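PDB 4OO3: hypothetical protein from Parabacteroides merdae, which is a putative oxidoreductase that probably binds a nicotinamide dinucleotide cofactor in its Rossmann-fold domain, its substrate and reaction being unknown. Local coordinates for residues His21-Leu26 / Ala397-Val402; Asn114-Lys119 / Glu404-Tyr409; Met158-Leu163 / Ser319-Ser324; Ala353-Asp358 / Gly381-Glu386. All blocks are in the same frame, centred on the assembly; numbering follows the deposited sequence. Where two conformers were deposited one is given.

Contact 1 (His21-Leu26 / Ala397-Val402); sequences HFHAAL and AHFGQV
Phe399 sends CG anti to its backbone N (chi1 -168°), straight off helix 395-412 toward the short helix 22-26, and Leu26 makes the same choice (chi1 -166°), so that its isobutyl end lies over one face of the phenyl ring. The methyl carbon Leu26 CD2 comes within 3.5 Å of Phe399 CG and sits 3.8 Å from the ring centroid, a CH-pi contact placed toward the CB end of the ring. At its far end the ring meets His23, whose CG is anti to the carbonyl carbon instead. Phe399 CE2 lies 3.5 Å from His23 CG, over one face of the imidazole, while the two ring planes are inclined at 44°, neither stacked nor edge-to-face. The other imidazole face carries His21 CE1, leaving His23 between two rings. His21 also caps the start of the helix: its ND1 accepts from His23 N at 3.2 Å, a nearly straight bond with the donor tilted out of the imidazole plane. The polar atoms of His23 look elsewhere, ND1 to Asp118 and NE2 to His395, so its ring is fixed both by packing and by hydrogen bonds. Were Phe399 an alanine, Leu26 CD2 would probably lose the ring it rests on, and one face of the His23 imidazole its aromatic neighbour. Here the long helix of the C-terminal part packs against the first, short helix after strand 14-17 of the parallel sheet, consistent with the first beta-alpha unit of an NAD-binding Rossmann fold.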
loop_
_atom_site.group_PDB
_atom_site.type_symbol
_atom_site.label_atom_id
_atom_site.label_comp_id
_atom_site.label_asym_id
_atom_site.label_seq_id
_atom_site.Cartn_x
_atom_site.Cartn_y
_atom_site.Cartn_z
ATOM N N HIS A 21 -5.599 -10.350 -8.014
ATOM C CA HIS A 21 -6.013 -8.978 -7.729
ATOM C C HIS A 21 -5.770 -8.128 -8.989
ATOM O O HIS A 21 -4.925 -8.474 -9.812
ATOM C CB HIS A 21 -5.214 -8.431 -6.538
ATOM C CG HIS A 21 -5.740 -7.137 -5.998
ATOM N ND1 HIS A 21 -5.270 -5.911 -6.415
ATOM C CD2 HIS A 21 -6.705 -6.875 -5.086
ATOM C CE1 HIS A 21 -5.918 -4.951 -5.786
ATOM N NE2 HIS A 21 -6.798 -5.509 -4.976
ATOM N N PHE A 22 -6.508 -7.027 -9.131
ATOM C CA PHE A 22 -6.387 -6.081 -10.259
ATOM C C PHE A 22 -4.959 -5.577 -10.470
ATOM O O PHE A 22 -4.535 -5.306 -11.593
ATOM C CB PHE A 22 -7.344 -4.890 -10.010
ATOM C CG PHE A 22 -7.199 -3.737 -10.983
ATOM C CD1 PHE A 22 -7.132 -3.953 -12.352
ATOM C CD2 PHE A 22 -7.189 -2.427 -10.518
ATOM C CE1 PHE A 22 -7.021 -2.895 -13.238
ATOM C CE2 PHE A 22 -7.083 -1.362 -11.397
ATOM C CZ PHE A 22 -6.998 -1.597 -12.760
ATOM N N HIS A 23 -4.216 -5.426 -9.375
ATOM C CA HIS A 23 -2.844 -4.889 -9.439
ATOM C C HIS A 23 -1.881 -5.750 -10.253
ATOM O O HIS A 23 -0.949 -5.221 -10.858
ATOM C CB HIS A 23 -2.271 -4.642 -8.044
ATOM C CG HIS A 23 -2.950 -3.535 -7.305
ATOM N ND1 HIS A 23 -2.739 -3.295 -5.967
ATOM C CD2 HIS A 23 -3.856 -2.616 -7.715
ATOM C CE1 HIS A 23 -3.475 -2.268 -5.584
ATOM N NE2 HIS A 23 -4.160 -1.837 -6.627
ATOM N N ALA A 24 -2.112 -7.060 -10.293
ATOM C CA ALA A 24 -1.359 -7.924 -11.195
ATOM C C ALA A 24 -1.463 -7.421 -12.640
ATOM O O ALA A 24 -0.478 -7.430 -13.381
ATOM C CB ALA A 24 -1.847 -9.362 -11.096
ATOM N N ALA A 25 -2.652 -6.978 -13.036
ATOM C CA ALA A 25 -2.858 -6.442 -14.382
ATOM C C ALA A 25 -2.423 -4.988 -14.497
ATOM O O ALA A 25 -1.908 -4.579 -15.525
ATOM C CB ALA A 25 -4.314 -6.588 -14.799
ATOM N N LEU A 26 -2.618 -4.208 -13.438
ATOM C CA LEU A 26 -2.332 -2.774 -13.483
ATOM C C LEU A 26 -0.887 -2.491 -13.873
ATOM O O LEU A 26 -0.597 -1.461 -14.468
ATOM C CB LEU A 26 -2.647 -2.123 -12.131
ATOM C CG LEU A 26 -2.734 -0.597 -12.054
ATOM C CD1 LEU A 26 -3.581 -0.038 -13.189
ATOM C CD2 LEU A 26 -3.303 -0.177 -10.706
ATOM N N ALA A 397 -2.317 6.171 -11.645
ATOM C CA ALA A 397 -1.118 6.973 -11.884
ATOM C C ALA A 397 -0.100 6.794 -10.756
ATOM O O ALA A 397 1.100 6.721 -11.012
ATOM C CB ALA A 397 -1.484 8.440 -12.033
ATOM N N HIS A 398 -0.578 6.701 -9.515
ATOM C CA HIS A 398 0.319 6.443 -8.382
ATOM C C HIS A 398 0.997 5.084 -8.522
ATOM O O HIS A 398 2.168 4.936 -8.183
ATOM C CB HIS A 398 -0.406 6.502 -7.030
ATOM C CG HIS A 398 -1.024 7.830 -6.732
ATOM N ND1 HIS A 398 -2.219 7.960 -6.058
ATOM C CD2 HIS A 398 -0.621 9.088 -7.030
ATOM C CE1 HIS A 398 -2.526 9.240 -5.953
ATOM N NE2 HIS A 398 -1.571 9.946 -6.532
ATOM N N PHE A 399 0.240 4.100 -9.000
ATOM C CA PHE A 399 0.738 2.738 -9.183
ATOM C C PHE A 399 1.768 2.686 -10.313
ATOM O O PHE A 399 2.798 2.020 -10.194
ATOM C CB PHE A 399 -0.441 1.811 -9.485
ATOM C CG PHE A 399 -0.112 0.347 -9.422
ATOM C CD1 PHE A 399 0.462 -0.298 -10.507
ATOM C CD2 PHE A 399 -0.424 -0.395 -8.291
ATOM C CE1 PHE A 399 0.752 -1.650 -10.455
ATOM C CE2 PHE A 399 -0.135 -1.748 -8.235
ATOM C CZ PHE A 399 0.450 -2.375 -9.319
ATOM N N GLY A 400 1.475 3.385 -11.408
ATOM C CA GLY A 400 2.389 3.489 -12.545
ATOM C C GLY A 400 3.726 4.112 -12.182
ATOM O O GLY A 400 4.760 3.694 -12.694
ATOM N N GLN A 401 3.708 5.099 -11.287
ATOM C CA GLN A 401 4.938 5.745 -10.846
ATOM C C GLN A 401 5.837 4.754 -10.112
ATOM O O GLN A 401 7.052 4.765 -10.299
ATOM C CB GLN A 401 4.640 6.938 -9.935
ATOM C CG GLN A 401 4.099 8.158 -10.648
ATOM C CD GLN A 401 3.681 9.249 -9.674
ATOM O OE1 GLN A 401 4.489 9.705 -8.858
ATOM N NE2 GLN A 401 2.417 9.672 -9.749
ATOM N N VAL A 402 5.232 3.897 -9.290
ATOM C CA VAL A 402 5.979 2.870 -8.568
ATOM C C VAL A 402 6.601 1.885 -9.550
ATOM O O VAL A 402 7.777 1.539 -9.425
ATOM C CB VAL A 402 5.099 2.095 -7.555
ATOM C CG1 VAL A 402 5.922 1.039 -6.822
ATOM C CG2 VAL A 402 4.471 3.048 -6.547
#

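Contact 2 (Asn114-Lys119 / Glu404-Tyr409); sequences NVLSDK and EHFLDY
Phe406 and Leu116 supply most of the buried surface, and Val115 adds its backbone carbonyl. The phenyl ring of Phe406 reaches from helix 395-412 toward strand 114-117, a chi1 of 175° swinging it clear of its own backbone N, while Leu116 runs back along the ring from the strand side. Leu116 CB stands almost squarely above the middle of the ring, 4.0 Å from its centroid and 10° off the ring normal, a CH-pi contact over the face. Farther out, the methyl Leu116 CD1 lies over the same ring near its attached end, 3.9 Å from Phe406 CD1. The outer end of the ring reaches the main chain: Phe406 CE1 is 3.9 Å from Val115 O, an oblique approach. The side chain of Val115 turns from the helix and packs on helix 98-110, across the sheet from Phe406. No hydrogen bond spans the two segments, so the join rests on apolar fit. Tyr146 and Val91 on the flanking strands also touch Phe406, which therefore rests on three adjacent strands of the sheet. Strand 114-117 lies between 91-94 and 145-147 in the six-stranded parallel sheet, with helices 98-110 and 395-412 on its two faces: the three-layer alpha/beta/alpha sandwich of a Rossmann fold, one of whose layers includes a helix from near the chain's C-terminal end.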
loop_
_atom_site.group_PDB
_atom_site.type_symbol
_atom_site.label_atom_id
_atom_site.label_comp_id
_atom_site.label_asym_id
_atom_site.label_seq_id
_atom_site.Cartn_x
_atom_site.Cartn_y
_atom_site.Cartn_z
ATOM N N ASN A 114 13.890 -11.500 -10.508
ATOM C CA ASN A 114 13.525 -10.304 -9.724
ATOM C C ASN A 114 12.044 -10.327 -9.408
ATOM O O ASN A 114 11.280 -10.970 -10.122
ATOM C CB ASN A 114 13.836 -9.020 -10.495
ATOM C CG ASN A 114 15.308 -8.874 -10.838
ATOM O OD1 ASN A 114 16.111 -8.430 -10.022
ATOM N ND2 ASN A 114 15.661 -9.216 -12.061
ATOM N N VAL A 115 11.624 -9.623 -8.357
ATOM C CA VAL A 115 10.218 -9.676 -7.932
ATOM C C VAL A 115 9.637 -8.306 -7.575
ATOM O O VAL A 115 10.174 -7.591 -6.731
ATOM C CB VAL A 115 10.043 -10.610 -6.716
ATOM C CG1 VAL A 115 8.596 -10.632 -6.238
ATOM C CG2 VAL A 115 10.515 -12.011 -7.052
ATOM N N LEU A 116 8.533 -7.958 -8.226
ATOM C CA LEU A 116 7.692 -6.843 -7.800
ATOM C C LEU A 116 6.408 -7.449 -7.232
ATOM O O LEU A 116 5.633 -8.081 -7.950
ATOM C CB LEU A 116 7.367 -5.908 -8.976
ATOM C CG LEU A 116 6.505 -4.673 -8.685
ATOM C CD1 LEU A 116 7.228 -3.720 -7.745
ATOM C CD2 LEU A 116 6.146 -3.952 -9.972
ATOM N N SER A 117 6.183 -7.256 -5.940
ATOM C CA SER A 117 4.997 -7.794 -5.295
ATOM C C SER A 117 4.158 -6.670 -4.743
ATOM O O SER A 117 4.680 -5.709 -4.189
ATOM C CB SER A 117 5.397 -8.725 -4.154
ATOM O OG SER A 117 4.270 -9.079 -3.369
ATOM N N ASP A 118 2.848 -6.796 -4.882
ATOM C CA ASP A 118 1.940 -5.968 -4.125
ATOM C C ASP A 118 2.125 -6.256 -2.630
ATOM O O ASP A 118 2.651 -7.303 -2.234
ATOM C CB ASP A 118 0.497 -6.264 -4.523
ATOM C CG ASP A 118 -0.452 -5.127 -4.179
ATOM O OD1 ASP A 118 0.014 -4.073 -3.678
ATOM O OD2 ASP A 118 -1.665 -5.283 -4.431
ATOM N N LYS A 119 1.714 -5.311 -1.803
ATOM C CA LYS A 119 1.605 -5.556 -0.370
ATOM C C LYS A 119 0.444 -6.508 -0.059
ATOM O O LYS A 119 -0.466 -6.672 -0.875
ATOM C CB LYS A 119 1.430 -4.237 0.393
ATOM C CG LYS A 119 0.425 -3.253 -0.214
ATOM C CD LYS A 119 -0.839 -3.079 0.602
ATOM C CE LYS A 119 -1.781 -4.254 0.488
ATOM N NZ LYS A 119 -3.166 -3.812 0.766
ATOM N N GLU A 404 7.363 2.313 -12.724
ATOM C CA GLU A 404 8.450 3.047 -13.390
ATOM C C GLU A 404 9.688 3.162 -12.518
ATOM O O GLU A 404 10.807 2.979 -13.002
ATOM C CB GLU A 404 8.007 4.460 -13.753
ATOM C CG GLU A 404 6.999 4.535 -14.882
ATOM C CD GLU A 404 6.390 5.919 -15.018
ATOM O OE1 GLU A 404 7.136 6.916 -14.873
ATOM O OE2 GLU A 404 5.163 6.007 -15.260
ATOM N N HIS A 405 9.483 3.483 -11.240
ATOM C CA HIS A 405 10.582 3.550 -10.274
ATOM C C HIS A 405 11.286 2.193 -10.200
ATOM O O HIS A 405 12.514 2.130 -10.211
ATOM C CB HIS A 405 10.077 4.012 -8.893
ATOM C CG HIS A 405 11.145 4.081 -7.838
ATOM N ND1 HIS A 405 11.460 3.012 -7.022
ATOM C CD2 HIS A 405 11.956 5.097 -7.449
ATOM C CE1 HIS A 405 12.426 3.360 -6.188
ATOM N NE2 HIS A 405 12.743 4.621 -6.425
ATOM N N PHE A 406 10.503 1.116 -10.174
ATOM C CA PHE A 406 11.046 -0.247 -10.126
ATOM C C PHE A 406 11.828 -0.586 -11.393
ATOM O O PHE A 406 12.939 -1.110 -11.317
ATOM C CB PHE A 406 9.917 -1.268 -9.898
ATOM C CG PHE A 406 10.371 -2.702 -9.947
ATOM C CD1 PHE A 406 10.947 -3.304 -8.839
ATOM C CD2 PHE A 406 10.226 -3.452 -11.112
ATOM C CE1 PHE A 406 11.362 -4.625 -8.888
ATOM C CE2 PHE A 406 10.646 -4.768 -11.165
ATOM C CZ PHE A 406 11.213 -5.358 -10.050
ATOM N N LEU A 407 11.261 -0.274 -12.554
ATOM C CA LEU A 407 11.948 -0.523 -13.828
ATOM C C LEU A 407 13.247 0.279 -13.986
ATOM O O LEU A 407 14.186 -0.190 -14.626
ATOM C CB LEU A 407 11.015 -0.240 -15.009
ATOM C CG LEU A 407 9.813 -1.173 -15.154
ATOM C CD1 LEU A 407 8.838 -0.617 -16.179
ATOM C CD2 LEU A 407 10.251 -2.579 -15.537
ATOM N N ASP A 408 13.293 1.486 -13.427
ATOM C CA ASP A 408 14.541 2.265 -13.377
ATOM C C ASP A 408 15.572 1.567 -12.522
ATOM O O ASP A 408 16.709 1.362 -12.940
ATOM C CB ASP A 408 14.317 3.659 -12.775
ATOM C CG ASP A 408 14.086 4.716 -13.817
ATOM O OD1 ASP A 408 14.828 4.732 -14.819
ATOM O OD2 ASP A 408 13.176 5.544 -13.623
ATOM N N TYR A 409 15.173 1.211 -11.308
ATOM C CA TYR A 409 16.131 0.691 -10.355
ATOM C C TYR A 409 16.646 -0.698 -10.712
ATOM O O TYR A 409 17.710 -1.097 -10.234
ATOM C CB TYR A 409 15.608 0.812 -8.917
ATOM C CG TYR A 409 15.998 2.161 -8.354
ATOM C CD1 TYR A 409 17.340 2.443 -8.073
ATOM C CD2 TYR A 409 15.064 3.174 -8.168
ATOM C CE1 TYR A 409 17.733 3.679 -7.591
ATOM C CE2 TYR A 409 15.453 4.418 -7.686
ATOM C CZ TYR A 409 16.786 4.665 -7.398
ATOM O OH TYR A 409 17.181 5.893 -6.917
#

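Contact 3 (Met158-Leu163 / Ser319-Ser324); sequences MLQREL and SVMKGS
A helix laid over a face of the mixed beta-sheet, as in the alpha/beta C-terminal domain of this oxidoreductase family, brings Gln160 of helix 155-164 against Met321 and Ser319 of strand 316-322. Met321 is a selenomethionine, and it and the glutamine overlap side by side, one arriving from the strand and the other from the helix. The selenium, Met321 SE, lies 4.0 Å from Gln160 CG, an apolar contact beside the helix. Met321 CG projects between the backbone N and carbonyl carbon (chi1 50°), a choice that puts the selenium against the glutamine, and the bend at chi3 turns the methyl CE away from it. The Gln160 chain is extended beyond CG and carries its amide end toward the strand, where it lies by Met321 CG and the side chain of Ser319. Cutting Gln160 back to alanine is likely to leave the Met321 selenium without its neighbour on the helix and that side chain freer to turn. Ile330 and Leu342, on strands 326-332 and 341-346, also pack against Gln160, while Glu230 and Ala231 of helix 220-231 border the pair, placing the contact between two helices and three successive strands of the sheet.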
loop_
_atom_site.group_PDB
_atom_site.type_symbol
_atom_site.label_atom_id
_atom_site.label_comp_id
_atom_site.label_asym_id
_atom_site.label_seq_id
_atom_site.Cartn_x
_atom_site.Cartn_y
_atom_site.Cartn_z
HETATM N N MSE A 158 2.827 13.859 -0.099
HETATM C CA MSE A 158 4.087 14.465 -0.523
HETATM C C MSE A 158 4.253 15.819 0.104
HETATM O O MSE A 158 5.367 16.203 0.459
HETATM C CB MSE A 158 4.186 14.593 -2.044
HETATM C CG MSE A 158 4.327 13.214 -2.673
HETATM SE SE MSE A 158 4.254 13.344 -4.634
HETATM C CE MSE A 158 6.113 13.908 -4.903
ATOM N N LEU A 159 3.157 16.558 0.256
ATOM C CA LEU A 159 3.239 17.896 0.851
ATOM C C LEU A 159 3.454 17.821 2.360
ATOM O O LEU A 159 4.131 18.665 2.944
ATOM C CB LEU A 159 1.997 18.728 0.504
ATOM C CG LEU A 159 1.924 19.154 -0.965
ATOM C CD1 LEU A 159 0.566 19.732 -1.324
ATOM C CD2 LEU A 159 3.022 20.153 -1.288
ATOM N N GLN A 160 2.885 16.798 2.981
ATOM C CA GLN A 160 3.053 16.566 4.405
ATOM C C GLN A 160 4.533 16.310 4.702
ATOM O O GLN A 160 5.120 16.951 5.573
ATOM C CB GLN A 160 2.199 15.379 4.846
ATOM C CG GLN A 160 1.434 15.608 6.131
ATOM C CD GLN A 160 0.731 14.360 6.611
ATOM O OE1 GLN A 160 0.791 13.314 5.972
ATOM N NE2 GLN A 160 0.065 14.463 7.744
ATOM N N ARG A 161 5.133 15.384 3.957
ATOM C CA ARG A 161 6.572 15.109 4.048
ATOM C C ARG A 161 7.402 16.383 3.878
ATOM O O ARG A 161 8.316 16.636 4.666
ATOM C CB ARG A 161 6.976 14.071 2.991
ATOM C CG ARG A 161 8.461 13.709 2.921
ATOM C CD ARG A 161 8.630 12.499 2.013
ATOM N NE ARG A 161 9.968 12.351 1.437
ATOM C CZ ARG A 161 10.810 11.336 1.662
ATOM N NH1 ARG A 161 10.505 10.335 2.481
ATOM N NH2 ARG A 161 11.987 11.321 1.059
ATOM N N GLU A 162 7.078 17.175 2.855
ATOM C CA GLU A 162 7.827 18.401 2.561
ATOM C C GLU A 162 7.741 19.411 3.687
ATOM O O GLU A 162 8.764 19.927 4.133
ATOM C CB GLU A 162 7.365 19.052 1.253
ATOM C CG GLU A 162 8.420 19.004 0.155
ATOM C CD GLU A 162 9.560 19.977 0.390
ATOM O OE1 GLU A 162 9.298 21.132 0.791
ATOM O OE2 GLU A 162 10.722 19.591 0.164
ATOM N N LEU A 163 6.517 19.674 4.144
ATOM C CA LEU A 163 6.278 20.654 5.195
ATOM C C LEU A 163 6.912 20.256 6.529
ATOM O O LEU A 163 7.385 21.119 7.271
ATOM C CB LEU A 163 4.777 20.891 5.373
ATOM C CG LEU A 163 4.059 21.604 4.222
ATOM C CD1 LEU A 163 2.581 21.742 4.553
ATOM C CD2 LEU A 163 4.661 22.969 3.942
ATOM N N SER A 319 -5.562 12.062 9.639
ATOM C CA SER A 319 -4.231 11.897 10.201
ATOM C C SER A 319 -3.691 13.184 10.799
ATOM O O SER A 319 -4.064 14.293 10.386
ATOM C CB SER A 319 -3.256 11.378 9.144
ATOM O OG SER A 319 -3.033 12.339 8.132
ATOM N N VAL A 320 -2.806 13.017 11.776
ATOM C CA VAL A 320 -2.104 14.130 12.397
ATOM C C VAL A 320 -0.644 13.746 12.557
ATOM O O VAL A 320 -0.335 12.603 12.895
ATOM C CB VAL A 320 -2.644 14.444 13.803
ATOM C CG1 VAL A 320 -2.147 15.804 14.270
ATOM C CG2 VAL A 320 -4.159 14.398 13.820
HETATM N N MSE A 321 0.246 14.698 12.314
HETATM C CA MSE A 321 1.643 14.546 12.722
HETATM C C MSE A 321 1.998 15.820 13.435
HETATM O O MSE A 321 1.884 16.914 12.883
HETATM C CB MSE A 321 2.590 14.135 11.594
HETATM C CG MSE A 321 2.531 14.946 10.314
HETATM SE SE MSE A 321 3.775 14.127 9.007
HETATM C CE MSE A 321 5.474 14.611 9.864
ATOM N N LYS A 322 2.409 15.672 14.691
ATOM C CA LYS A 322 2.527 16.794 15.607
ATOM C C LYS A 322 3.963 17.263 15.700
ATOM O O LYS A 322 4.846 16.502 16.081
ATOM C CB LYS A 322 1.991 16.403 16.990
ATOM C CG LYS A 322 0.516 16.024 16.963
ATOM C CD LYS A 322 -0.157 16.189 18.313
ATOM C CE LYS A 322 0.375 15.179 19.309
ATOM N NZ LYS A 322 -0.613 14.847 20.375
ATOM N N GLY A 323 4.189 18.515 15.313
ATOM C CA GLY A 323 5.500 19.150 15.427
ATOM C C GLY A 323 5.466 20.171 16.542
ATOM O O GLY A 323 4.388 20.591 16.964
ATOM N N SER A 324 6.640 20.575 17.019
ATOM C CA SER A 324 6.740 21.538 18.125
ATOM C C SER A 324 6.112 22.902 17.796
ATOM O O SER A 324 5.694 23.627 18.701
ATOM C CB SER A 324 8.198 21.705 18.573
ATOM O OG SER A 324 8.995 22.250 17.538
#

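Contact 4 (Ala353-Asp358 / Gly381-Glu386); sequences AAYEKD and GVWQVE
Tyr355 and Glu356, consecutive on helix 352-369, meet Trp383 of strand 382-386, where that helix lies across the mixed, mostly antiparallel sheet of the C-terminal domain. The aromatic contact is oblique: the tyrosine ring and the six-membered ring of the indole have centroids 5.9 Å apart and planes at 61°, so they neither stack nor form an edge-to-face pair. Trp383 CZ3 lies near the plane of the phenol ring, at its edge, 3.9 Å from Tyr355 CE2. Tyr355 chi1, near 180° (-178°), carries the ring off the helix toward the sheet, and its hydroxyl continues past the indole to hydrogen-bond the carbonyl of Val169. Val344 and Ala346 of the adjoining strand 341-346 also touch this tyrosine. Contacts of the second kind bring a carboxylate beside the indole. The extended Glu356 chain approaches the benzo edge at about a right angle, without a hydrogen bond to the tryptophan, and a long, weak ion pair links its OE1 to Lys377. Carboxylate and indole planes are 78° apart, and Glu356 OE1 sits near the indole plane, 3.6 Å from Trp383 CZ2.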
loop_
_atom_site.group_PDB
_atom_site.type_symbol
_atom_site.label_atom_id
_atom_site.label_comp_id
_atom_site.label_asym_id
_atom_site.label_seq_id
_atom_site.Cartn_x
_atom_site.Cartn_y
_atom_site.Cartn_z
ATOM N N ALA A 353 1.416 35.964 14.806
ATOM C CA ALA A 353 1.792 36.988 13.832
ATOM C C ALA A 353 3.130 36.649 13.165
ATOM O O ALA A 353 3.248 36.665 11.937
ATOM C CB ALA A 353 1.867 38.351 14.507
ATOM N N ALA A 354 4.126 36.335 13.989
ATOM C CA ALA A 354 5.463 35.991 13.511
ATOM C C ALA A 354 5.488 34.629 12.803
ATOM O O ALA A 354 6.267 34.418 11.866
ATOM C CB ALA A 354 6.447 36.000 14.673
ATOM N N TYR A 355 4.648 33.705 13.259
ATOM C CA TYR A 355 4.539 32.399 12.619
ATOM C C TYR A 355 4.020 32.546 11.183
ATOM O O TYR A 355 4.524 31.900 10.274
ATOM C CB TYR A 355 3.638 31.455 13.433
ATOM C CG TYR A 355 3.530 30.074 12.825
ATOM C CD1 TYR A 355 4.640 29.238 12.765
ATOM C CD2 TYR A 355 2.332 29.614 12.293
ATOM C CE1 TYR A 355 4.560 27.984 12.197
ATOM C CE2 TYR A 355 2.240 28.359 11.723
ATOM C CZ TYR A 355 3.360 27.548 11.674
ATOM O OH TYR A 355 3.284 26.302 11.107
ATOM N N GLU A 356 3.035 33.417 10.985
ATOM C CA GLU A 356 2.439 33.615 9.663
ATOM C C GLU A 356 3.441 34.155 8.632
ATOM O O GLU A 356 3.315 33.875 7.434
ATOM C CB GLU A 356 1.222 34.542 9.761
ATOM C CG GLU A 356 0.446 34.676 8.457
ATOM C CD GLU A 356 -0.993 35.118 8.651
ATOM O OE1 GLU A 356 -1.462 35.192 9.808
ATOM O OE2 GLU A 356 -1.664 35.385 7.634
ATOM N N LYS A 357 4.429 34.914 9.102
ATOM C CA LYS A 357 5.481 35.443 8.230
ATOM C C LYS A 357 6.508 34.368 7.859
ATOM O O LYS A 357 6.996 34.337 6.728
ATOM C CB LYS A 357 6.178 36.639 8.883
ATOM C CG LYS A 357 5.229 37.779 9.224
ATOM C CD LYS A 357 5.918 39.137 9.208
ATOM C CE LYS A 357 7.105 39.194 10.161
ATOM N NZ LYS A 357 7.700 40.558 10.228
ATOM N N ASP A 358 6.838 33.496 8.811
ATOM C CA ASP A 358 7.695 32.335 8.534
ATOM C C ASP A 358 6.987 31.413 7.550
ATOM O O ASP A 358 7.610 30.842 6.652
ATOM C CB ASP A 358 8.008 31.556 9.821
ATOM C CG ASP A 358 8.850 32.353 10.806
ATOM O OD1 ASP A 358 9.854 32.968 10.388
ATOM O OD2 ASP A 358 8.506 32.359 12.005
ATOM N N GLY A 381 -4.721 30.530 13.243
ATOM C CA GLY A 381 -3.813 29.430 13.537
ATOM C C GLY A 381 -4.061 28.171 12.717
ATOM O O GLY A 381 -3.479 27.127 13.015
ATOM N N VAL A 382 -4.912 28.263 11.689
ATOM C CA VAL A 382 -5.249 27.118 10.830
ATOM C C VAL A 382 -5.281 27.506 9.344
ATOM O O VAL A 382 -6.125 28.301 8.921
ATOM C CB VAL A 382 -6.610 26.501 11.206
ATOM C CG1 VAL A 382 -6.853 25.229 10.398
ATOM C CG2 VAL A 382 -6.674 26.206 12.701
ATOM N N TRP A 383 -4.366 26.926 8.563
ATOM C CA TRP A 383 -4.259 27.180 7.121
ATOM C C TRP A 383 -4.461 25.906 6.314
ATOM O O TRP A 383 -3.818 24.890 6.582
ATOM C CB TRP A 383 -2.880 27.741 6.774
ATOM C CG TRP A 383 -2.633 29.123 7.289
ATOM C CD1 TRP A 383 -2.781 30.291 6.603
ATOM C CD2 TRP A 383 -2.191 29.479 8.600
ATOM N NE1 TRP A 383 -2.460 31.355 7.407
ATOM C CE2 TRP A 383 -2.095 30.884 8.640
ATOM C CE3 TRP A 383 -1.866 28.745 9.748
ATOM C CZ2 TRP A 383 -1.684 31.575 9.784
ATOM C CZ3 TRP A 383 -1.458 29.436 10.891
ATOM C CH2 TRP A 383 -1.372 30.836 10.896
ATOM N N GLN A 384 -5.343 25.963 5.321
ATOM C CA GLN A 384 -5.473 24.878 4.360
ATOM C C GLN A 384 -4.450 25.048 3.241
ATOM O O GLN A 384 -4.244 26.155 2.753
ATOM C CB GLN A 384 -6.873 24.849 3.756
ATOM C CG GLN A 384 -7.042 23.757 2.708
ATOM C CD GLN A 384 -8.489 23.423 2.414
ATOM O OE1 GLN A 384 -9.406 23.920 3.069
ATOM N NE2 GLN A 384 -8.702 22.568 1.420
ATOM N N VAL A 385 -3.837 23.943 2.826
ATOM C CA VAL A 385 -2.921 23.942 1.692
ATOM C C VAL A 385 -3.712 23.749 0.408
ATOM O O VAL A 385 -4.147 22.650 0.098
ATOM C CB VAL A 385 -1.852 22.837 1.809
ATOM C CG1 VAL A 385 -0.892 22.881 0.620
ATOM C CG2 VAL A 385 -1.076 22.978 3.114
ATOM N N GLU A 386 -3.891 24.833 -0.334
ATOM C CA GLU A 386 -4.605 24.812 -1.600
ATOM C C GLU A 386 -3.776 24.044 -2.633
ATOM O O GLU A 386 -2.650 24.415 -2.923
ATOM C CB GLU A 386 -4.845 26.252 -2.065
ATOM C CG GLU A 386 -5.890 26.430 -3.157
ATOM C CD GLU A 386 -5.971 27.868 -3.664
ATOM O OE1 GLU A 386 -5.311 28.764 -3.088
ATOM O OE2 GLU A 386 -6.696 28.108 -4.651
#

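Contacts 1 and 2 share helix 395-412: Phe399 and Phe406 project from it onto the N-terminal Rossmann layer, and the centres of the two contacts are 11 Å apart. They are also joined directly, His23 ND1 of contact 1 lying 2.7 Å from Asp118 OD2 in contact 2, probably a hydrogen bond. Contacts 3 and 4 belong to the other sheet, with centres 14 Å apart, and meet where Leu159 CD1 packs 4.0 Å from Val385 CG1. Between the two pairs nothing touches; contact 1 to contact 4 is 37 Å centre to centre. Strand 382-386 precedes helix 395-412 in sequence, so the chain returns from contact 4 to the Rossmann part, where a dinucleotide would probably bind.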